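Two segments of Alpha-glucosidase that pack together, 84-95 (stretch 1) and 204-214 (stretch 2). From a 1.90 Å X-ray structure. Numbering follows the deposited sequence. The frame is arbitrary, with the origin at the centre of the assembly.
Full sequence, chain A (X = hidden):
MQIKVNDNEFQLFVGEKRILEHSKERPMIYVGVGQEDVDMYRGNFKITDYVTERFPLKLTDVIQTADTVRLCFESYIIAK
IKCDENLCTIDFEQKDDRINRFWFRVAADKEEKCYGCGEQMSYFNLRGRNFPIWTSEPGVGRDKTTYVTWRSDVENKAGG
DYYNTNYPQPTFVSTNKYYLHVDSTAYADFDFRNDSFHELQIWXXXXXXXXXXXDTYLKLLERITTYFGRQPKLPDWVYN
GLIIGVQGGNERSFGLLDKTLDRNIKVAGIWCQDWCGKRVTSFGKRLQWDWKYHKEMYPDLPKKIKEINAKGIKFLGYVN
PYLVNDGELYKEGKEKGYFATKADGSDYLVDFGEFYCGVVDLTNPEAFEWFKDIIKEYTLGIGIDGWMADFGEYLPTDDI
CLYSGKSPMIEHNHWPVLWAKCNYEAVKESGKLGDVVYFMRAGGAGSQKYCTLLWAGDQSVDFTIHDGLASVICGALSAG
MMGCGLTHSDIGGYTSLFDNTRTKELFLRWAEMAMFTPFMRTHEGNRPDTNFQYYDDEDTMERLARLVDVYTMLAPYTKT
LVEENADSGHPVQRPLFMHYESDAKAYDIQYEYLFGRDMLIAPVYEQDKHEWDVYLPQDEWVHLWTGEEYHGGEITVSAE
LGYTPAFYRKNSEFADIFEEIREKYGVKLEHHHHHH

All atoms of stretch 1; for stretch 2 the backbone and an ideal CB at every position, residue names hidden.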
# COMPACT_ATOMS: atom_id res chain seq x y z
N ASP A 84 -35.59 -13.78 20.45
CA ASP A 84 -36.96 -13.29 20.58
C ASP A 84 -37.57 -13.18 19.20
O ASP A 84 -36.99 -13.66 18.21
CB ASP A 84 -37.00 -11.92 21.27
CG ASP A 84 -36.53 -11.96 22.71
OD1 ASP A 84 -36.50 -13.07 23.29
OD2 ASP A 84 -36.18 -10.89 23.26
N GLU A 85 -38.73 -12.52 19.10
CA GLU A 85 -39.29 -12.23 17.78
C GLU A 85 -38.45 -11.20 17.03
O GLU A 85 -38.51 -11.17 15.79
CB GLU A 85 -40.73 -11.73 17.91
CG GLU A 85 -41.55 -11.82 16.62
CD GLU A 85 -42.47 -10.63 16.40
OE1 GLU A 85 -41.99 -9.48 16.51
OE2 GLU A 85 -43.68 -10.84 16.14
N ASN A 86 -37.68 -10.37 17.73
CA ASN A 86 -36.88 -9.35 17.07
C ASN A 86 -35.42 -9.28 17.51
O ASN A 86 -34.65 -8.55 16.87
CB ASN A 86 -37.50 -7.96 17.27
CG ASN A 86 -38.87 -7.83 16.65
OD1 ASN A 86 -39.86 -7.62 17.35
ND2 ASN A 86 -38.95 -7.96 15.33
N LEU A 87 -35.01 -10.00 18.55
CA LEU A 87 -33.68 -9.84 19.12
C LEU A 87 -33.01 -11.19 19.32
O LEU A 87 -33.62 -12.10 19.89
CB LEU A 87 -33.73 -9.10 20.46
CG LEU A 87 -32.40 -8.99 21.21
CD1 LEU A 87 -31.37 -8.19 20.40
CD2 LEU A 87 -32.62 -8.35 22.58
N CYS A 88 -31.76 -11.31 18.89
CA CYS A 88 -30.94 -12.48 19.19
C CYS A 88 -29.60 -12.00 19.72
O CYS A 88 -28.97 -11.11 19.14
CB CYS A 88 -30.71 -13.36 17.96
SG CYS A 88 -32.17 -14.26 17.38
N THR A 89 -29.16 -12.59 20.83
CA THR A 89 -27.84 -12.34 21.37
C THR A 89 -27.05 -13.64 21.37
O THR A 89 -27.60 -14.72 21.64
CB THR A 89 -27.90 -11.75 22.79
OG1 THR A 89 -28.55 -12.68 23.67
CG2 THR A 89 -28.67 -10.42 22.78
N ILE A 90 -25.77 -13.54 21.02
CA ILE A 90 -24.84 -14.66 21.09
C ILE A 90 -23.73 -14.25 22.04
O ILE A 90 -22.95 -13.35 21.73
CB ILE A 90 -24.27 -15.01 19.71
CG1 ILE A 90 -25.40 -15.09 18.68
CG2 ILE A 90 -23.49 -16.32 19.78
CD1 ILE A 90 -24.92 -15.39 17.29
N ASP A 91 -23.67 -14.89 23.20
CA ASP A 91 -22.63 -14.65 24.18
C ASP A 91 -21.54 -15.69 23.99
O ASP A 91 -21.84 -16.89 23.87
CB ASP A 91 -23.19 -14.69 25.60
CG ASP A 91 -24.29 -13.66 25.83
OD1 ASP A 91 -24.01 -12.45 25.74
OD2 ASP A 91 -25.45 -14.06 26.09
N PHE A 92 -20.28 -15.25 23.94
CA PHE A 92 -19.14 -16.11 23.66
C PHE A 92 -18.29 -16.27 24.91
O PHE A 92 -17.88 -15.28 25.52
CB PHE A 92 -18.27 -15.55 22.53
CG PHE A 92 -18.95 -15.50 21.20
CD1 PHE A 92 -19.10 -16.66 20.45
CD2 PHE A 92 -19.45 -14.31 20.71
CE1 PHE A 92 -19.74 -16.62 19.23
CE2 PHE A 92 -20.09 -14.27 19.49
CZ PHE A 92 -20.23 -15.42 18.75
N GLU A 93 -18.02 -17.52 25.27
CA GLU A 93 -17.07 -17.84 26.33
C GLU A 93 -15.81 -18.43 25.71
O GLU A 93 -15.90 -19.39 24.92
CB GLU A 93 -17.68 -18.81 27.34
CG GLU A 93 -16.79 -19.08 28.53
CD GLU A 93 -17.43 -20.02 29.54
OE1 GLU A 93 -18.61 -20.39 29.35
OE2 GLU A 93 -16.74 -20.38 30.52
N GLN A 94 -14.66 -17.88 26.06
CA GLN A 94 -13.38 -18.32 25.52
C GLN A 94 -12.79 -19.39 26.43
O GLN A 94 -12.47 -19.12 27.60
CB GLN A 94 -12.43 -17.14 25.39
CG GLN A 94 -10.99 -17.50 25.11
CD GLN A 94 -10.16 -16.27 24.78
OE1 GLN A 94 -10.65 -15.14 24.84
NE2 GLN A 94 -8.90 -16.48 24.41
N LYS A 95 -12.61 -20.60 25.89
CA LYS A 95 -12.07 -21.74 26.62
C LYS A 95 -10.60 -22.02 26.34
O LYS A 95 -10.01 -22.89 26.98
CB LYS A 95 -12.89 -23.01 26.29
CG LYS A 95 -14.40 -22.89 26.55
CD LYS A 95 -14.70 -22.63 28.02
CE LYS A 95 -14.09 -23.71 28.92
NZ LYS A 95 -14.14 -23.32 30.36
N UNK A 204 -9.96 -10.06 19.43
CA UNK A 204 -10.23 -10.70 20.71
C UNK A 204 -11.44 -11.59 20.50
O UNK A 204 -12.15 -11.47 19.50
CB UNK A 204 -10.46 -9.68 21.83
N UNK A 205 -11.68 -12.50 21.44
CA UNK A 205 -12.97 -13.18 21.46
C UNK A 205 -13.99 -12.18 22.00
O UNK A 205 -13.90 -11.79 23.17
CB UNK A 205 -12.93 -14.45 22.30
N UNK A 206 -14.97 -11.76 21.21
CA UNK A 206 -15.89 -10.72 21.69
C UNK A 206 -16.86 -11.27 22.72
O UNK A 206 -17.27 -12.43 22.65
CB UNK A 206 -16.67 -10.11 20.52
N UNK A 207 -17.25 -10.41 23.66
CA UNK A 207 -18.21 -10.81 24.69
C UNK A 207 -19.51 -11.29 24.07
O UNK A 207 -20.09 -12.28 24.52
CB UNK A 207 -18.49 -9.65 25.65
N UNK A 208 -19.98 -10.61 23.03
CA UNK A 208 -21.34 -10.84 22.57
C UNK A 208 -21.50 -10.27 21.17
O UNK A 208 -20.89 -9.25 20.82
CB UNK A 208 -22.36 -10.22 23.53
N UNK A 209 -22.32 -10.94 20.38
CA UNK A 209 -22.82 -10.40 19.12
C UNK A 209 -24.33 -10.27 19.25
O UNK A 209 -25.00 -11.18 19.76
CB UNK A 209 -22.44 -11.28 17.93
N UNK A 210 -24.85 -9.12 18.83
CA UNK A 210 -26.25 -8.76 18.96
C UNK A 210 -26.84 -8.57 17.57
O UNK A 210 -26.22 -7.92 16.72
CB UNK A 210 -26.42 -7.50 19.81
N UNK A 211 -28.00 -9.17 17.33
CA UNK A 211 -28.67 -9.08 16.04
C UNK A 211 -30.13 -8.73 16.30
O UNK A 211 -30.80 -9.39 17.10
CB UNK A 211 -28.54 -10.38 15.25
N UNK A 212 -30.63 -7.71 15.62
CA UNK A 212 -31.98 -7.25 15.86
C UNK A 212 -32.62 -6.86 14.54
O UNK A 212 -32.01 -6.14 13.74
CB UNK A 212 -31.99 -6.08 16.84
N UNK A 213 -33.85 -7.33 14.29
CA UNK A 213 -34.52 -7.09 13.02
C UNK A 213 -35.73 -6.17 13.20
O UNK A 213 -36.15 -5.84 14.30
CB UNK A 213 -34.95 -8.42 12.39
N UNK A 214 -36.28 -5.73 12.07
CA UNK A 214 -37.44 -4.86 12.10
C UNK A 214 -38.06 -4.82 10.72
O UNK A 214 -37.41 -5.12 9.71
CB UNK A 214 -37.07 -3.45 12.57

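The two segments run antiparallel, at 171°, as neighbouring strands. L87, T89 and D91 put their side chains on one face; C88 and I90 put theirs on the other.

Position 204 lies before the pairing begins, and its ideal CB has nothing of stretch 1 within 5.5 Å. Almost anything is allowed; the residue is E204, which makes no contact here.

Position 205 points its CB toward stretch 1, 3.5 Å from Q94 OE1 and 5.5 Å from F92 CB. The space favours a compact side chain, aliphatic or a small polar one that could meet the amide. It is V205: CG1 lies 4.0 Å from F92 CB, and CG2 lies 3.3 Å from Q94 OE1. A water donates to Q94 OE1 (2.8 Å) and accepts from V205 N (2.8 Å).

At 206, phi is -73° and psi 147°, and the CB points sideways, 5.0 Å from F92 CD2. No visible acceptor of stretch 1 needs this amide, so proline fits as well as a modest apolar residue. P206 is found, its CG 4.1 Å from F92 CD2, while its O lies at the edge of the ring, 3.3 Å from F92 CB.

Position 207 turns its CB away, and stretch 1 hydrogen-bonds only its backbone: F92 N donates to the carbonyl O of 207 at 3.0 Å. A polar residue suits the outward direction; K207 supplies one.

Position 208 shares a face with D91, and its CB is 3.5 Å from D91 OD1. A donor is wanted: lysine, arginine, asparagine, glutamine, serine or threonine are all plausible. Q208 answers by donating from NE2 to D91 OD1 at 2.7 Å, nearly straight at 172°.

At 209 the CB turns to the face of I90, 4.1 Å from F92 CE2, which asks for an apolar side chain, branched or aromatic. I209 places CG1 3.7 Å from F92 CE2, at the ring edge. Its backbone pairs with I90 both ways: I90 N to I209 O and I209 N to I90 O, each 2.8 Å.

Position 210 is back on the face of T89, its CB 4.7 Å from T89 CG2 and 5.0 Å from L87 CD1. A long chain with an aliphatic stem could lie along these groups. R210, extended, brings CZ to 3.5 Å from L87 CD1, which sits over one face of the guanidinium.

At 211 the CB, 4.0 Å from C88 O, joins the face of C88 and I90. The extended backbone (-132/129) tolerates beta-branched residues, though other apolar ones would suit. I211 exchanges 2.8 Å hydrogen bonds with C88, I211 N to C88 O and C88 N to I211 O.

Position 212 pairs with L87, its CB 4.2 Å from L87 CD1; an aliphatic or long polar side chain would fit. E212 receives R210 NH2 on OE1 at 3.2 Å, a salt bridge along its own strand.

Position 213 points sideways, its CB 4.5 Å from N86 O, and its N donates to N86 O at 3.0 Å. Small or medium side chains suit; C213 sets SG 3.9 Å from E85 O. At 214 the CB points sideways with nothing of stretch 1 within 5.5 Å, so many residues would do; it is A214.

Stretch 2 (204-214) EVPKQIRIECA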
# COMPACT_ATOMS: atom_id res chain seq x y z
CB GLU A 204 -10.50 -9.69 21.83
CG GLU A 204 -11.92 -9.14 21.81
CD GLU A 204 -12.21 -8.24 22.99
OE1 GLU A 204 -11.41 -8.24 23.95
OE2 GLU A 204 -13.24 -7.53 22.95
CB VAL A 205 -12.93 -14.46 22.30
CG1 VAL A 205 -14.30 -15.09 22.37
CG2 VAL A 205 -11.88 -15.44 21.74
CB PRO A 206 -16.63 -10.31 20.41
CG PRO A 206 -16.66 -11.56 19.60
CD PRO A 206 -15.34 -12.26 19.88
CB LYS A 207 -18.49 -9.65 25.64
CG LYS A 207 -17.44 -9.45 26.72
CD LYS A 207 -17.81 -8.29 27.65
CE LYS A 207 -17.53 -6.92 27.00
NZ LYS A 207 -16.07 -6.66 26.77
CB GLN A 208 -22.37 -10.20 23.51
CG GLN A 208 -23.81 -10.36 23.09
CD GLN A 208 -24.76 -9.52 23.93
OE1 GLN A 208 -25.14 -8.41 23.54
NE2 GLN A 208 -25.14 -10.05 25.09
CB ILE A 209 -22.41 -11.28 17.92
CG1 ILE A 209 -20.90 -11.13 17.67
CG2 ILE A 209 -23.23 -10.90 16.67
CD1 ILE A 209 -20.33 -12.00 16.55
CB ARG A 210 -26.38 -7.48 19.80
CG ARG A 210 -27.78 -7.00 20.01
CD ARG A 210 -27.77 -5.71 20.80
NE ARG A 210 -29.11 -5.20 20.93
CZ ARG A 210 -29.89 -5.42 21.99
NH1 ARG A 210 -29.42 -6.13 23.01
NH2 ARG A 210 -31.12 -4.92 22.02
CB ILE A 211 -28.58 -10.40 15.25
CG1 ILE A 211 -27.13 -10.88 15.15
CG2 ILE A 211 -29.19 -10.21 13.87
CD1 ILE A 211 -26.98 -12.18 14.34
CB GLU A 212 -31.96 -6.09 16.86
CG GLU A 212 -33.30 -5.61 17.32
CD GLU A 212 -33.23 -4.86 18.66
OE1 GLU A 212 -32.13 -4.41 19.07
OE2 GLU A 212 -34.30 -4.74 19.30
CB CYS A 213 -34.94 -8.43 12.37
SG CYS A 213 -36.36 -9.30 13.19
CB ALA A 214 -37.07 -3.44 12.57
O HOH W 1 -10.06 -12.67 23.72
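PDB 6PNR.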